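Local coordinates for protein Nsp15 (Middle East respiratory syndrome-related coronavirus, PDB 5YVD) that cleaves RNA as a coronavirus endoribonuclease of the EndoU type, probably next to uridylates, and is built as an assembly of six subunits, at residues Glu21-Val26 against Ile31-Gly36; Cys41-Lys46 against Ile53-Tyr58. One frame throughout, in Å; residues are numbered along the deposited sequence.

Contact 1 (Glu21-Val26 against Ile31-Gly36); sequences ELPVAV and IFTKSG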
loop_
_atom_site.group_PDB
_atom_site.type_symbol
_atom_site.label_atom_id
_atom_site.label_comp_id
_atom_site.label_asym_id
_atom_site.label_seq_id
_atom_site.Cartn_x
_atom_site.Cartn_y
_atom_site.Cartn_z
ATOM N N GLU A 21 -20.443 4.281 -19.356
ATOM C CA GLU A 21 -19.146 3.824 -18.813
ATOM C C GLU A 21 -18.113 4.938 -18.820
ATOM O O GLU A 21 -18.092 5.745 -19.731
ATOM C CB GLU A 21 -18.592 2.639 -19.619
ATOM C CG GLU A 21 -18.851 1.267 -19.003
ATOM C CD GLU A 21 -20.277 0.775 -19.218
ATOM O OE1 GLU A 21 -20.742 0.847 -20.371
ATOM O OE2 GLU A 21 -20.934 0.303 -18.251
ATOM N N LEU A 22 -17.257 4.981 -17.804
ATOM C CA LEU A 22 -16.057 5.808 -17.858
ATOM C C LEU A 22 -14.831 4.947 -17.561
ATOM O O LEU A 22 -14.928 3.979 -16.849
ATOM C CB LEU A 22 -16.148 6.944 -16.844
ATOM C CG LEU A 22 -17.129 8.095 -17.147
ATOM C CD1 LEU A 22 -16.979 9.162 -16.069
ATOM C CD2 LEU A 22 -16.951 8.708 -18.538
ATOM N N PRO A 23 -13.666 5.290 -18.108
ATOM C CA PRO A 23 -12.496 4.502 -17.691
ATOM C C PRO A 23 -12.099 4.859 -16.264
ATOM O O PRO A 23 -12.157 6.021 -15.900
ATOM C CB PRO A 23 -11.406 4.900 -18.682
ATOM C CG PRO A 23 -11.893 6.144 -19.360
ATOM C CD PRO A 23 -13.338 6.380 -19.040
ATOM N N VAL A 24 -11.721 3.855 -15.477
ATOM C CA VAL A 24 -11.424 3.995 -14.052
ATOM C C VAL A 24 -10.121 3.266 -13.704
ATOM O O VAL A 24 -9.924 2.126 -14.127
ATOM C CB VAL A 24 -12.549 3.355 -13.206
ATOM C CG1 VAL A 24 -12.205 3.348 -11.724
ATOM C CG2 VAL A 24 -13.866 4.086 -13.416
ATOM N N ALA A 25 -9.247 3.910 -12.934
ATOM C CA ALA A 25 -8.161 3.205 -12.211
ATOM C C ALA A 25 -8.417 3.123 -10.720
ATOM O O ALA A 25 -8.869 4.071 -10.126
ATOM C CB ALA A 25 -6.827 3.895 -12.455
ATOM N N VAL A 26 -8.128 1.986 -10.119
ATOM C CA VAL A 26 -8.141 1.852 -8.645
ATOM C C VAL A 26 -6.712 1.757 -8.115
ATOM O O VAL A 26 -6.047 0.740 -8.287
ATOM C CB VAL A 26 -8.883 0.593 -8.151
ATOM C CG1 VAL A 26 -8.946 0.569 -6.628
ATOM C CG2 VAL A 26 -10.285 0.525 -8.737
ATOM N N ILE A 31 -9.568 6.422 -6.311
ATOM C CA ILE A 31 -10.203 6.182 -7.600
ATOM C C ILE A 31 -9.917 7.358 -8.564
ATOM O O ILE A 31 -10.130 8.524 -8.223
ATOM C CB ILE A 31 -11.713 6.008 -7.439
ATOM C CG1 ILE A 31 -12.024 4.813 -6.540
ATOM C CG2 ILE A 31 -12.386 5.848 -8.792
ATOM C CD1 ILE A 31 -11.986 3.468 -7.220
ATOM N N PHE A 32 -9.407 7.036 -9.758
ATOM C CA PHE A 32 -9.169 8.044 -10.787
ATOM C C PHE A 32 -9.956 7.754 -12.034
ATOM O O PHE A 32 -10.245 6.609 -12.303
ATOM C CB PHE A 32 -7.711 8.060 -11.171
ATOM C CG PHE A 32 -6.799 8.488 -10.076
ATOM C CD1 PHE A 32 -6.297 9.769 -10.041
ATOM C CD2 PHE A 32 -6.405 7.593 -9.107
ATOM C CE1 PHE A 32 -5.439 10.155 -9.029
ATOM C CE2 PHE A 32 -5.521 7.964 -8.117
ATOM C CZ PHE A 32 -5.043 9.242 -8.075
ATOM N N THR A 33 -10.262 8.782 -12.811
ATOM C CA THR A 33 -10.912 8.582 -14.116
ATOM C C THR A 33 -10.215 9.412 -15.180
ATOM O O THR A 33 -9.782 10.524 -14.918
ATOM C CB THR A 33 -12.426 8.943 -14.047
ATOM O OG1 THR A 33 -13.141 8.432 -15.182
ATOM C CG2 THR A 33 -12.637 10.451 -13.950
ATOM N N LYS A 34 -10.098 8.877 -16.390
ATOM C CA LYS A 34 -9.559 9.666 -17.507
ATOM C C LYS A 34 -10.585 10.709 -17.867
ATOM O O LYS A 34 -11.742 10.386 -18.012
ATOM C CB LYS A 34 -9.237 8.799 -18.730
ATOM C CG LYS A 34 -7.752 8.530 -18.934
ATOM C CD LYS A 34 -7.490 7.424 -19.960
ATOM C CE LYS A 34 -7.754 7.844 -21.405
ATOM N NZ LYS A 34 -6.795 8.885 -21.863
ATOM N N SER A 35 -10.164 11.960 -17.965
ATOM C CA SER A 35 -11.021 13.034 -18.433
ATOM C C SER A 35 -10.160 13.949 -19.269
ATOM O O SER A 35 -9.261 14.623 -18.748
ATOM C CB SER A 35 -11.624 13.817 -17.271
ATOM O OG SER A 35 -12.492 14.838 -17.751
ATOM N N GLY A 36 -10.441 13.980 -20.568
ATOM C CA GLY A 36 -9.558 14.630 -21.515
ATOM C C GLY A 36 -8.217 13.961 -21.369
ATOM O O GLY A 36 -8.126 12.739 -21.273
#
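Thr33 reaches across to Pro23 with its hydroxyl. The backbones of Ala25 and Phe32 hold each other by two hydrogen bonds. Ala25 N donates to Phe32 O at 2.9 Å. Phe32 N returns a bond to Ala25 O at 3.0 Å, almost straight at the hydrogen (172°). Both belong to an antiparallel beta hairpin, in which Val26 and Ile31 form the adjoining non-hydrogen-bonded pair.

Followed outward, Thr33 CB lies 3.5 Å from Pro23 O. The first torsion (-165°) sets OG1 anti to the backbone N, turning the hydroxyl onto the same carbonyl: OG1 donates to Pro23 O at 2.7 Å, nearly in line with the C=O bond (161°). OG1 also touches Leu22 CB. Threonine suits the place because its short hydroxyl reaches the Pro23 carbonyl, which no backbone N-H of Ile31-Gly36 bonds, where regular pairing ends.

On the face that Thr33 shares with Val24, Val26 and Ile31, the beta-branched valines and isoleucine suit both extended backbone and burial. Ile31 divides its branches: CG2 meets Val24 CG1 at 3.9 Å. CD1 lies 3.7 Å from Val26 CG2, Val26 and Ile31 running alongside each other in the same direction.

Asn52 of a second subunit hydrogen-bonds to the backbone of Val24 and Val26. Helix 2-12 covers Leu22 and Val24, Thr51 of helix 51-59 touches Val26 and Ile31, and strand 38-44 continues the sheet beyond Ile31-Ser35.

Contact 2 (Cys41-Lys46 against Ile53-Tyr58); sequences CMFENK and IAFELY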
loop_
_atom_site.group_PDB
_atom_site.type_symbol
_atom_site.label_atom_id
_atom_site.label_comp_id
_atom_site.label_asym_id
_atom_site.label_seq_id
_atom_site.Cartn_x
_atom_site.Cartn_y
_atom_site.Cartn_z
ATOM N N CYS A 41 -8.738 12.395 -9.664
ATOM C CA CYS A 41 -9.177 11.695 -8.468
ATOM C C CYS A 41 -10.635 11.953 -8.149
ATOM O O CYS A 41 -11.012 13.100 -7.967
ATOM C CB CYS A 41 -8.341 12.160 -7.279
ATOM S SG CYS A 41 -8.525 11.085 -5.862
ATOM N N MET A 42 -11.433 10.887 -8.065
ATOM C CA MET A 42 -12.856 10.964 -7.734
ATOM C C MET A 42 -13.200 10.449 -6.335
ATOM O O MET A 42 -14.357 10.539 -5.919
ATOM C CB MET A 42 -13.656 10.080 -8.653
ATOM C CG MET A 42 -13.885 10.559 -10.065
ATOM S SD MET A 42 -15.156 9.467 -10.735
ATOM C CE MET A 42 -14.281 7.926 -10.866
ATOM N N PHE A 43 -12.256 9.861 -5.609
ATOM C CA PHE A 43 -12.618 9.288 -4.317
ATOM C C PHE A 43 -11.391 8.929 -3.484
ATOM O O PHE A 43 -10.350 8.527 -4.024
ATOM C CB PHE A 43 -13.502 8.061 -4.541
ATOM C CG PHE A 43 -14.024 7.446 -3.284
ATOM C CD1 PHE A 43 -15.065 8.039 -2.601
ATOM C CD2 PHE A 43 -13.488 6.251 -2.800
ATOM C CE1 PHE A 43 -15.569 7.464 -1.440
ATOM C CE2 PHE A 43 -13.970 5.676 -1.639
ATOM C CZ PHE A 43 -15.019 6.283 -0.957
ATOM N N GLU A 44 -11.539 9.076 -2.167
ATOM C CA GLU A 44 -10.465 8.820 -1.198
ATOM C C GLU A 44 -11.037 7.894 -0.103
ATOM O O GLU A 44 -11.827 8.304 0.773
ATOM C CB GLU A 44 -9.928 10.145 -0.636
ATOM C CG GLU A 44 -8.498 10.116 -0.090
ATOM C CD GLU A 44 -7.753 11.443 -0.285
ATOM O OE1 GLU A 44 -7.598 11.847 -1.458
ATOM O OE2 GLU A 44 -7.313 12.068 0.717
ATOM N N ASN A 45 -10.665 6.628 -0.196
ATOM C CA ASN A 45 -11.151 5.626 0.703
ATOM C C ASN A 45 -10.682 5.893 2.101
ATOM O O ASN A 45 -9.478 5.871 2.343
ATOM C CB ASN A 45 -10.604 4.268 0.275
ATOM C CG ASN A 45 -11.230 3.134 1.027
ATOM O OD1 ASN A 45 -12.130 3.327 1.842
ATOM N ND2 ASN A 45 -10.781 1.927 0.733
ATOM N N LYS A 46 -11.615 6.098 3.031
ATOM C CA LYS A 46 -11.279 6.131 4.466
ATOM C C LYS A 46 -11.923 4.987 5.235
ATOM O O LYS A 46 -12.069 5.047 6.442
ATOM C CB LYS A 46 -11.708 7.460 5.075
ATOM C CG LYS A 46 -11.303 8.684 4.272
ATOM C CD LYS A 46 -9.806 8.738 4.057
ATOM C CE LYS A 46 -9.352 10.162 3.793
ATOM N NZ LYS A 46 -7.890 10.275 4.071
ATOM N N ILE A 53 -15.336 -0.754 -3.588
ATOM C CA ILE A 53 -16.615 -1.031 -2.960
ATOM C C ILE A 53 -17.050 0.170 -2.144
ATOM O O ILE A 53 -18.231 0.569 -2.172
ATOM C CB ILE A 53 -16.517 -2.254 -2.024
ATOM C CG1 ILE A 53 -16.118 -3.492 -2.808
ATOM C CG2 ILE A 53 -17.851 -2.539 -1.346
ATOM C CD1 ILE A 53 -17.229 -4.076 -3.647
ATOM N N ALA A 54 -16.088 0.738 -1.417
ATOM C CA ALA A 54 -16.336 1.900 -0.594
ATOM C C ALA A 54 -16.856 3.029 -1.465
ATOM O O ALA A 54 -17.766 3.754 -1.096
ATOM C CB ALA A 54 -15.071 2.318 0.106
ATOM N N PHE A 55 -16.278 3.144 -2.644
ATOM C CA PHE A 55 -16.703 4.104 -3.648
ATOM C C PHE A 55 -18.109 3.852 -4.131
ATOM O O PHE A 55 -18.824 4.808 -4.447
ATOM C CB PHE A 55 -15.732 4.022 -4.835
ATOM C CG PHE A 55 -16.157 4.801 -6.052
ATOM C CD1 PHE A 55 -16.377 6.169 -5.985
ATOM C CD2 PHE A 55 -16.272 4.171 -7.277
ATOM C CE1 PHE A 55 -16.728 6.878 -7.116
ATOM C CE2 PHE A 55 -16.641 4.867 -8.400
ATOM C CZ PHE A 55 -16.865 6.221 -8.319
ATOM N N GLU A 56 -18.496 2.580 -4.242
ATOM C CA GLU A 56 -19.839 2.222 -4.737
ATOM C C GLU A 56 -20.894 2.586 -3.678
ATOM O O GLU A 56 -21.927 3.169 -3.977
ATOM C CB GLU A 56 -19.899 0.730 -5.124
ATOM C CG GLU A 56 -21.266 0.219 -5.580
ATOM C CD GLU A 56 -21.304 -1.271 -5.936
ATOM O OE1 GLU A 56 -20.277 -1.795 -6.419
ATOM O OE2 GLU A 56 -22.374 -1.922 -5.753
ATOM N N LEU A 57 -20.601 2.271 -2.425
ATOM C CA LEU A 57 -21.525 2.552 -1.351
ATOM C C LEU A 57 -21.688 4.037 -1.180
ATOM O O LEU A 57 -22.792 4.536 -0.975
ATOM C CB LEU A 57 -21.011 1.954 -0.070
ATOM C CG LEU A 57 -21.005 0.429 -0.026
ATOM C CD1 LEU A 57 -20.521 -0.099 1.314
ATOM C CD2 LEU A 57 -22.390 -0.108 -0.349
ATOM N N TYR A 58 -20.569 4.744 -1.260
ATOM C CA TYR A 58 -20.608 6.189 -1.413
ATOM C C TYR A 58 -21.567 6.638 -2.521
ATOM O O TYR A 58 -22.469 7.429 -2.277
ATOM C CB TYR A 58 -19.222 6.734 -1.694
ATOM C CG TYR A 58 -19.229 8.208 -1.935
ATOM C CD1 TYR A 58 -18.859 8.744 -3.176
ATOM C CD2 TYR A 58 -19.630 9.070 -0.940
ATOM C CE1 TYR A 58 -18.886 10.100 -3.401
ATOM C CE2 TYR A 58 -19.663 10.426 -1.155
ATOM C CZ TYR A 58 -19.294 10.930 -2.377
ATOM O OH TYR A 58 -19.325 12.281 -2.534
#
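Phe43 projects from its strand onto helix 53-58 and fits against Ala54, Phe55 and Tyr58. With CG anti to the backbone N, its ring extends to the helix backbone, and Phe55 CA sits over one face of the Phe43 ring, 3.8 Å from the centroid and close to the ring normal, as a CH-pi contact. The outer rim of the ring meets the helix backbone: Phe43 CE2 lies 3.6 Å from Phe55 N, and CZ nears the carbonyl of Ala54. A small residue suits position 54, because its methyl packs against Phe43 CE2 while the aromatic ring comes close to the helix backbone.

The two aromatic residues of the helix meet Phe43 at different slants. The Phe55 ring is inclined to it by 52°, and its CD1 reaches Phe43 CB at 3.7 Å. Tyr58, one turn along, has its ring tilted by 34°; the side chains of Phe43 and Tyr58 run antiparallel, each passing alongside the other, with Phe43 CE1 3.7 Å from Tyr58 CB. These three rings form an aromatic cluster without a regular stack. Met42 adds a flexible thioether beside it, bent at its last torsion, whose CE lies 4.0 Å from Phe55 CZ and whose SD makes an oblique Met-aromatic contact with the Phe55 ring.

Two residues beyond Phe43, Asn45 OD1 touches Ala54 CB at 3.6 Å, but its polar partners are in the intervening loop and helix start: OD1 accepts from Thr47 N, while ND2 binds Leu49 O and Thr51 OG1. Tyr58 OH, in turn, hydrogen-bonds to Glu263 of a third subunit.

The axes of 41-44 and 53-58 run nearly at right angles (98°) and come within 9.1 Å. Helix 2-12 touches Met42 and Phe55, strand 30-35 flanks Met42 and Phe43, and Trp86 meets the Tyr58 ring edge-to-face.

The two contacts follow one another along the chain, contact 1 closing before contact 2 opens, and their centres are about 13 Å apart. Both lie in the N-terminal oligomerisation region. The middle strand 30-35 joins them: it pairs with 24-27 in contact 1 and with 38-44, the strand that meets helix 51-59 in contact 2. Ile31 probably hydrogen-bonds to both Met42 and Phe43, consistent with a beta bulge, and Thr33 packs on Met42. The hairpin and the strand-helix packing therefore share one three-stranded sheet, with helices 2-12 and 51-59 packed against it. Both contacts also touch the same third subunit, consistent with a role for this region in building the hexamer.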